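Local atomic coordinates of endo-beta-1,4-xylanase Xyn10C (Pseudomonas cellulosa, PDB entry 1GNY), a protein that cleaves internal beta-1,4-linkages of xylan through its C-terminal catalytic domain and binds xylan chains through the N-terminal family 15 carbohydrate-binding module described here. Residues V42-I48 with V126-A132; E73-F79 with W91-S97. All coordinates share one frame; numbering follows the deposited sequence.

Interaction 1 (V42-I48 with V126-A132); sequences VGAVFDI and VQVGIQA. With XYP (beta-D-xylopyranose), chain B.
Strands 42-48 and 126-132 pair antiparallel in the five-stranded sheet of the CBM15 module that carries the xylan-binding face, and Gln127, opposite Asp47, reaches from that face to the sugar. Seven backbone hydrogen bonds run the length of the pair, from Ala132 N donating to Val42 O at one end to Val126 N donating to Ile48 O at the other; the one from Val128 N to Phe46 O is 2.9 Å long and nearly straight (179°). On the sugar side, CG of Gln127 lies 3.7 Å from Val45 CB. Its CG stands anti to the backbone N (chi1 -178°) and the chain runs on extended, which lifts the amide past Val45 CG2 so that NE2 donates to O2 of the chain B xylose at 3.0 Å, almost straight (171°). NE2 also donates to Gln81 OE1 and OE1 accepts from Arg14, consistent with this orientation of the amide. With an alanine in place of Gln127, the xylose O2 would probably lose its amide donor, and Val45 the packing of CG. Beside this, Asp47 turns OD1 to within 3.9 Å of Gln127 CB, its carboxylate bridged by salt bridges to Arg14 and Lys83. On the reverse face, Val128 sits over the Phe46 ring, its CB 4.1 Å from the ring centroid, and Ile48 CG1 meets Val128 CG2 at 4.1 Å. One face of the pair is thus hydrophobic core, while the other presents an amide held by Gln81 and Arg14 as well as by the sugar, its polarity probably enhanced by Arg14.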
loop_
_atom_site.group_PDB
_atom_site.type_symbol
_atom_site.label_atom_id
_atom_site.label_comp_id
_atom_site.label_asym_id
_atom_site.label_seq_id
_atom_site.Cartn_x
_atom_site.Cartn_y
_atom_site.Cartn_z
ATOM N N VAL A 42 5.793 9.435 -1.608
ATOM C CA VAL A 42 6.421 8.523 -2.580
ATOM C C VAL A 42 6.074 7.108 -2.107
ATOM O O VAL A 42 6.225 6.788 -0.923
ATOM C CB VAL A 42 7.948 8.758 -2.731
ATOM C CG1 VAL A 42 8.600 7.710 -3.631
ATOM C CG2 VAL A 42 8.192 10.184 -3.271
ATOM N N GLY A 43 5.631 6.273 -3.033
ATOM C CA GLY A 43 5.247 4.910 -2.720
ATOM C C GLY A 43 5.286 3.952 -3.890
ATOM O O GLY A 43 5.886 4.222 -4.928
ATOM N N ALA A 44 4.574 2.834 -3.691
ATOM C CA ALA A 44 4.436 1.751 -4.677
ATOM C C ALA A 44 2.996 1.283 -4.686
ATOM O O ALA A 44 2.418 1.138 -3.623
ATOM C CB ALA A 44 5.326 0.636 -4.332
ATOM N N VAL A 45 2.457 1.071 -5.885
ATOM C CA VAL A 45 1.049 0.719 -6.084
ATOM C C VAL A 45 0.814 -0.361 -7.141
ATOM O O VAL A 45 1.692 -0.605 -7.978
ATOM C CB VAL A 45 0.200 1.968 -6.510
ATOM C CG1 VAL A 45 0.158 3.065 -5.404
ATOM C CG2 VAL A 45 0.639 2.532 -7.817
ATOM N N PHE A 46 -0.384 -0.950 -7.085
ATOM C CA PHE A 46 -0.872 -1.905 -8.071
ATOM C C PHE A 46 -2.374 -1.669 -8.171
ATOM O O PHE A 46 -2.976 -0.969 -7.342
ATOM C CB PHE A 46 -0.568 -3.355 -7.661
ATOM C CG PHE A 46 -1.231 -3.762 -6.372
ATOM C CD1 PHE A 46 -0.623 -3.481 -5.157
ATOM C CD2 PHE A 46 -2.499 -4.359 -6.376
ATOM C CE1 PHE A 46 -1.254 -3.803 -3.959
ATOM C CE2 PHE A 46 -3.122 -4.681 -5.172
ATOM C CZ PHE A 46 -2.512 -4.386 -3.978
ATOM N N ASP A 47 -2.993 -2.306 -9.153
ATOM C CA ASP A 47 -4.431 -2.163 -9.325
ATOM C C ASP A 47 -5.200 -3.440 -9.033
ATOM O O ASP A 47 -4.780 -4.538 -9.404
ATOM C CB ASP A 47 -4.784 -1.783 -10.759
ATOM C CG ASP A 47 -4.203 -0.490 -11.175
ATOM O OD1 ASP A 47 -4.108 0.453 -10.343
ATOM O OD2 ASP A 47 -3.838 -0.318 -12.348
ATOM N N ILE A 48 -6.322 -3.288 -8.359
ATOM C CA ILE A 48 -7.318 -4.334 -8.244
ATOM C C ILE A 48 -8.285 -4.056 -9.396
ATOM O O ILE A 48 -8.920 -2.992 -9.489
ATOM C CB ILE A 48 -8.034 -4.337 -6.889
ATOM C CG1 ILE A 48 -7.081 -4.767 -5.762
ATOM C CG2 ILE A 48 -9.287 -5.285 -6.901
ATOM C CD1 ILE A 48 -6.483 -6.193 -5.860
ATOM N N VAL A 126 -9.345 -0.011 -8.782
ATOM C CA VAL A 126 -8.937 0.582 -7.495
ATOM C C VAL A 126 -7.421 0.455 -7.390
ATOM O O VAL A 126 -6.869 -0.661 -7.467
ATOM C CB VAL A 126 -9.646 -0.087 -6.335
ATOM C CG1 VAL A 126 -9.106 0.381 -4.980
ATOM C CG2 VAL A 126 -11.123 0.231 -6.409
ATOM N N GLN A 127 -6.778 1.603 -7.172
ATOM C CA GLN A 127 -5.333 1.666 -6.958
ATOM C C GLN A 127 -5.040 1.483 -5.493
ATOM O O GLN A 127 -5.592 2.225 -4.675
ATOM C CB GLN A 127 -4.756 2.989 -7.433
ATOM C CG GLN A 127 -3.240 3.147 -7.292
ATOM C CD GLN A 127 -2.755 4.412 -7.973
ATOM O OE1 GLN A 127 -2.386 4.366 -9.158
ATOM N NE2 GLN A 127 -2.705 5.517 -7.225
ATOM N N VAL A 128 -4.196 0.511 -5.176
ATOM C CA VAL A 128 -3.840 0.166 -3.794
ATOM C C VAL A 128 -2.330 0.240 -3.635
ATOM O O VAL A 128 -1.586 -0.142 -4.547
ATOM C CB VAL A 128 -4.330 -1.278 -3.418
ATOM C CG1 VAL A 128 -3.966 -1.626 -1.957
ATOM C CG2 VAL A 128 -5.817 -1.429 -3.663
ATOM N N GLY A 129 -1.841 0.729 -2.509
ATOM C CA GLY A 129 -0.406 0.725 -2.297
ATOM C C GLY A 129 0.038 1.123 -0.917
ATOM O O GLY A 129 -0.792 1.079 0.009
ATOM N N ILE A 130 1.322 1.426 -0.806
ATOM C CA ILE A 130 1.946 1.886 0.455
ATOM C C ILE A 130 2.880 3.034 0.131
ATOM O O ILE A 130 3.580 3.004 -0.882
ATOM C CB ILE A 130 2.651 0.708 1.210
ATOM C CG1 ILE A 130 3.013 1.119 2.648
ATOM C CG2 ILE A 130 3.803 0.142 0.407
ATOM C CD1 ILE A 130 3.536 -0.070 3.506
ATOM N N GLN A 131 2.903 4.046 0.990
ATOM C CA GLN A 131 3.710 5.245 0.752
ATOM C C GLN A 131 4.357 5.764 2.038
ATOM O O GLN A 131 3.817 5.524 3.140
ATOM C CB GLN A 131 2.890 6.370 0.089
ATOM C CG GLN A 131 1.705 6.871 0.951
ATOM C CD GLN A 131 0.867 7.944 0.241
ATOM O OE1 GLN A 131 1.124 8.243 -0.938
ATOM N NE2 GLN A 131 -0.124 8.534 0.965
ATOM N N ALA A 132 5.462 6.452 1.876
ATOM C CA ALA A 132 6.155 7.065 2.994
ATOM C C ALA A 132 5.490 8.405 3.319
ATOM O O ALA A 132 5.031 9.118 2.429
ATOM C CB ALA A 132 7.606 7.275 2.646
HETATM C C1 XYP B . -1.696 10.266 -9.108
HETATM C C2 XYP B . -1.372 9.280 -7.996
HETATM C C3 XYP B . -2.403 9.371 -6.873
HETATM C C4 XYP B . -2.641 10.831 -6.475
HETATM C C5 XYP B . -2.912 11.640 -7.727
HETATM O O2 XYP B . -1.387 7.949 -8.503
HETATM O O3 XYP B . -1.970 8.626 -5.745
HETATM O O4 XYP B . -3.770 10.868 -5.632
HETATM O O5 XYP B . -1.853 11.539 -8.655
#

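Interaction 2 (E73-F79 with W91-S97). With XYP (beta-D-xylopyranose), chain C; XYP (beta-D-xylopyranose), chain D.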
loop_
_atom_site.group_PDB
_atom_site.type_symbol
_atom_site.label_atom_id
_atom_site.label_comp_id
_atom_site.label_asym_id
_atom_site.label_seq_id
_atom_site.Cartn_x
_atom_site.Cartn_y
_atom_site.Cartn_z
ATOM N N GLU A 73 12.704 8.590 10.653
ATOM C CA GLU A 73 11.503 8.781 11.475
ATOM C C GLU A 73 10.208 8.952 10.693
ATOM O O GLU A 73 9.211 9.397 11.226
ATOM C CB GLU A 73 11.693 9.893 12.518
ATOM C CG GLU A 73 12.685 9.491 13.588
ATOM C CD GLU A 73 12.734 10.533 14.712
ATOM O OE1 GLU A 73 13.346 11.585 14.497
ATOM O OE2 GLU A 73 12.108 10.314 15.777
ATOM N N ALA A 74 10.220 8.560 9.421
ATOM C CA ALA A 74 9.015 8.649 8.583
ATOM C C ALA A 74 8.017 7.531 8.909
ATOM O O ALA A 74 8.368 6.491 9.448
ATOM C CB ALA A 74 9.375 8.606 7.102
ATOM N N ASN A 75 6.755 7.777 8.579
ATOM C CA ASN A 75 5.688 6.819 8.813
ATOM C C ASN A 75 5.338 6.064 7.515
ATOM O O ASN A 75 5.796 6.492 6.445
ATOM C CB ASN A 75 4.415 7.507 9.306
ATOM C CG ASN A 75 4.636 8.321 10.582
ATOM O OD1 ASN A 75 5.401 7.939 11.483
ATOM N ND2 ASN A 75 3.996 9.493 10.634
ATOM N N LEU A 76 4.583 4.988 7.644
ATOM C CA LEU A 76 4.126 4.209 6.444
ATOM C C LEU A 76 2.617 4.185 6.415
ATOM O O LEU A 76 1.940 3.797 7.421
ATOM C CB LEU A 76 4.668 2.783 6.445
ATOM C CG LEU A 76 6.125 2.587 6.049
ATOM C CD1 LEU A 76 6.529 1.130 6.270
ATOM C CD2 LEU A 76 6.391 3.035 4.606
ATOM N N GLN A 77 2.083 4.507 5.245
ATOM C CA GLN A 77 0.638 4.541 5.026
ATOM C C GLN A 77 0.201 3.618 3.899
ATOM O O GLN A 77 0.549 3.866 2.748
ATOM C CB GLN A 77 0.166 5.964 4.696
ATOM C CG GLN A 77 -1.332 6.057 4.361
ATOM C CD GLN A 77 -1.812 7.474 4.105
ATOM O OE1 GLN A 77 -1.054 8.351 3.668
ATOM N NE2 GLN A 77 -3.090 7.695 4.362
ATOM N N ILE A 78 -0.505 2.558 4.254
ATOM C CA ILE A 78 -1.237 1.721 3.270
ATOM C C ILE A 78 -2.456 2.572 2.889
ATOM O O ILE A 78 -3.124 3.101 3.757
ATOM C CB ILE A 78 -1.655 0.341 3.838
ATOM C CG1 ILE A 78 -0.427 -0.529 4.131
ATOM C CG2 ILE A 78 -2.619 -0.373 2.882
ATOM C CD1 ILE A 78 -0.724 -1.745 4.965
ATOM N N PHE A 79 -2.813 2.610 1.613
ATOM C CA PHE A 79 -3.971 3.377 1.144
ATOM C C PHE A 79 -4.626 2.710 -0.058
ATOM O O PHE A 79 -4.039 1.843 -0.673
ATOM C CB PHE A 79 -3.560 4.824 0.800
ATOM C CG PHE A 79 -2.592 4.934 -0.355
ATOM C CD1 PHE A 79 -1.236 4.654 -0.202
ATOM C CD2 PHE A 79 -3.051 5.286 -1.620
ATOM C CE1 PHE A 79 -0.345 4.747 -1.270
ATOM C CE2 PHE A 79 -2.189 5.340 -2.689
ATOM C CZ PHE A 79 -0.817 5.091 -2.521
ATOM N N TRP A 91 -7.967 6.725 3.588
ATOM C CA TRP A 91 -6.831 7.523 4.057
ATOM C C TRP A 91 -6.567 7.417 5.577
ATOM O O TRP A 91 -5.728 8.133 6.107
ATOM C CB TRP A 91 -7.154 8.999 3.714
ATOM C CG TRP A 91 -7.466 9.179 2.246
ATOM C CD1 TRP A 91 -8.665 9.512 1.666
ATOM C CD2 TRP A 91 -6.543 9.012 1.178
ATOM N NE1 TRP A 91 -8.526 9.561 0.298
ATOM C CE2 TRP A 91 -7.235 9.266 -0.028
ATOM C CE3 TRP A 91 -5.170 8.716 1.122
ATOM C CZ2 TRP A 91 -6.608 9.204 -1.279
ATOM C CZ3 TRP A 91 -4.551 8.659 -0.122
ATOM C CH2 TRP A 91 -5.274 8.888 -1.298
ATOM N N ASP A 92 -7.244 6.515 6.258
ATOM C CA ASP A 92 -7.157 6.455 7.746
ATOM C C ASP A 92 -6.195 5.400 8.347
ATOM O O ASP A 92 -6.142 5.231 9.589
ATOM C CB ASP A 92 -8.567 6.290 8.356
ATOM C CG ASP A 92 -9.507 7.463 8.031
ATOM O OD1 ASP A 92 -9.053 8.626 7.872
ATOM O OD2 ASP A 92 -10.741 7.289 7.895
ATOM N N CYS A 93 -5.419 4.732 7.500
ATOM C CA CYS A 93 -4.463 3.728 7.959
ATOM C C CYS A 93 -3.097 4.371 8.104
ATOM O O CYS A 93 -2.710 5.187 7.277
ATOM C CB CYS A 93 -4.398 2.564 6.981
ATOM S SG CYS A 93 -5.969 1.676 6.827
ATOM N N LEU A 94 -2.395 4.032 9.177
ATOM C CA LEU A 94 -1.034 4.536 9.389
ATOM C C LEU A 94 -0.269 3.656 10.343
ATOM O O LEU A 94 -0.831 3.163 11.327
ATOM C CB LEU A 94 -1.048 5.961 9.943
ATOM C CG LEU A 94 0.310 6.664 9.965
ATOM C CD1 LEU A 94 0.761 6.962 8.548
ATOM C CD2 LEU A 94 0.208 7.922 10.781
ATOM N N ALA A 95 1.001 3.452 10.019
ATOM C CA ALA A 95 1.962 2.757 10.860
ATOM C C ALA A 95 3.008 3.795 11.197
ATOM O O ALA A 95 3.786 4.239 10.352
ATOM C CB ALA A 95 2.590 1.586 10.133
ATOM N N GLY A 96 3.074 4.203 12.455
ATOM C CA GLY A 96 4.052 5.195 12.773
ATOM C C GLY A 96 5.458 4.649 13.006
ATOM O O GLY A 96 5.614 3.492 13.334
ATOM N N SER A 97 6.443 5.505 12.809
ATOM C CA SER A 97 7.879 5.163 12.905
ATOM C C SER A 97 8.225 4.378 14.183
ATOM O O SER A 97 8.989 3.393 14.153
ATOM C CB SER A 97 8.763 6.406 12.795
ATOM O OG SER A 97 10.155 6.033 12.805
HETATM C C1 XYP C . -5.074 12.972 0.318
HETATM C C2 XYP C . -4.284 13.671 1.405
HETATM C C3 XYP C . -4.790 13.292 2.776
HETATM C C4 XYP C . -6.296 13.428 2.822
HETATM C C5 XYP C . -6.882 12.660 1.650
HETATM O O2 XYP C . -2.903 13.357 1.306
HETATM O O3 XYP C . -4.199 14.084 3.789
HETATM O O4 XYP C . -6.682 12.849 4.043
HETATM O O5 XYP C . -6.390 13.180 0.425
HETATM C C1 XYP D . -3.752 11.762 -4.513
HETATM C C2 XYP D . -5.097 12.464 -4.467
HETATM C C3 XYP D . -5.105 13.378 -3.256
HETATM C C4 XYP D . -4.802 12.591 -1.999
HETATM C C5 XYP D . -3.509 11.838 -2.214
HETATM O O2 XYP D . -5.284 13.246 -5.644
HETATM O O3 XYP D . -6.395 13.928 -3.052
HETATM O O4 XYP D . -4.654 13.501 -0.912
HETATM O O5 XYP D . -3.558 11.029 -3.398
HETATM O O HOH W 1 10.699 5.331 10.288
HETATM O O HOH W 2 -4.888 5.038 4.503
#
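Trp91 and Phe79 meet where CZ3 of the indole comes 4.0 Å from Phe79 CD2; the ring planes are nearly parallel (9°) but slid so far that they barely overlap. One indole face takes the chain C xylose, with C5 3.6 Å from Trp91 CG, and the far end reaches the chain D sugar, its O5 3.5 Å from Trp91 CH2. Stacking of a pyranose on an aromatic platform, as the chain C sugar does here, is a hallmark of carbohydrate-binding modules. At the indole edge, in its plane, lies Gln77 NE2, whose amide is held by Gln131 through OE1. A water bridges the two segments: it accepts from Gln77 NE2 and Cys93 N and donates to Ile78 O. The extended side chain of Gln77 (chi1 176°) carries CG past Cys93 O at 3.3 Å and NE2 on to the indole edge. The loop 91-97 lies antiparallel along strand 75-82 of the binding sheet, yet only Leu76 and Ala95 form a bridge, Leu76 N donating to Ala95 O at 2.9 Å and Ala95 N to Leu76 O. Leu94 CD1 packs on Asn75 CB at 3.8 Å. Beyond, Asn75 OD1 accepts Ser97 N at 3.0 Å, and a second water joins Ala74 O to Ser97 OG. Farther out, a disulfide ties Cys93 to Cys110 on strand 106-111, and Ser87 O receives the indole NE1.

How the interactions relate
Interactions 1 and 2 lie side by side in one sheet, their centres about 13 Å apart, because strand 126-133 of interaction 1 is the neighbour of strand 75-82 of interaction 2. Gln131 NE2 probably donates to Gln77 OE1 at 2.9 Å, and Phe79 N to Gly129 O at 3.0 Å; Val45 CG1 packs on Phe79 CZ at 3.7 Å. Along the bound xylooligosaccharide the two supply different chemistry: residues 126-132 bring a polar amide to the chain B sugar, residues 91-97 an indole to those of chains C and D. Phe79 lies between them, linking Val45 to the tryptophan.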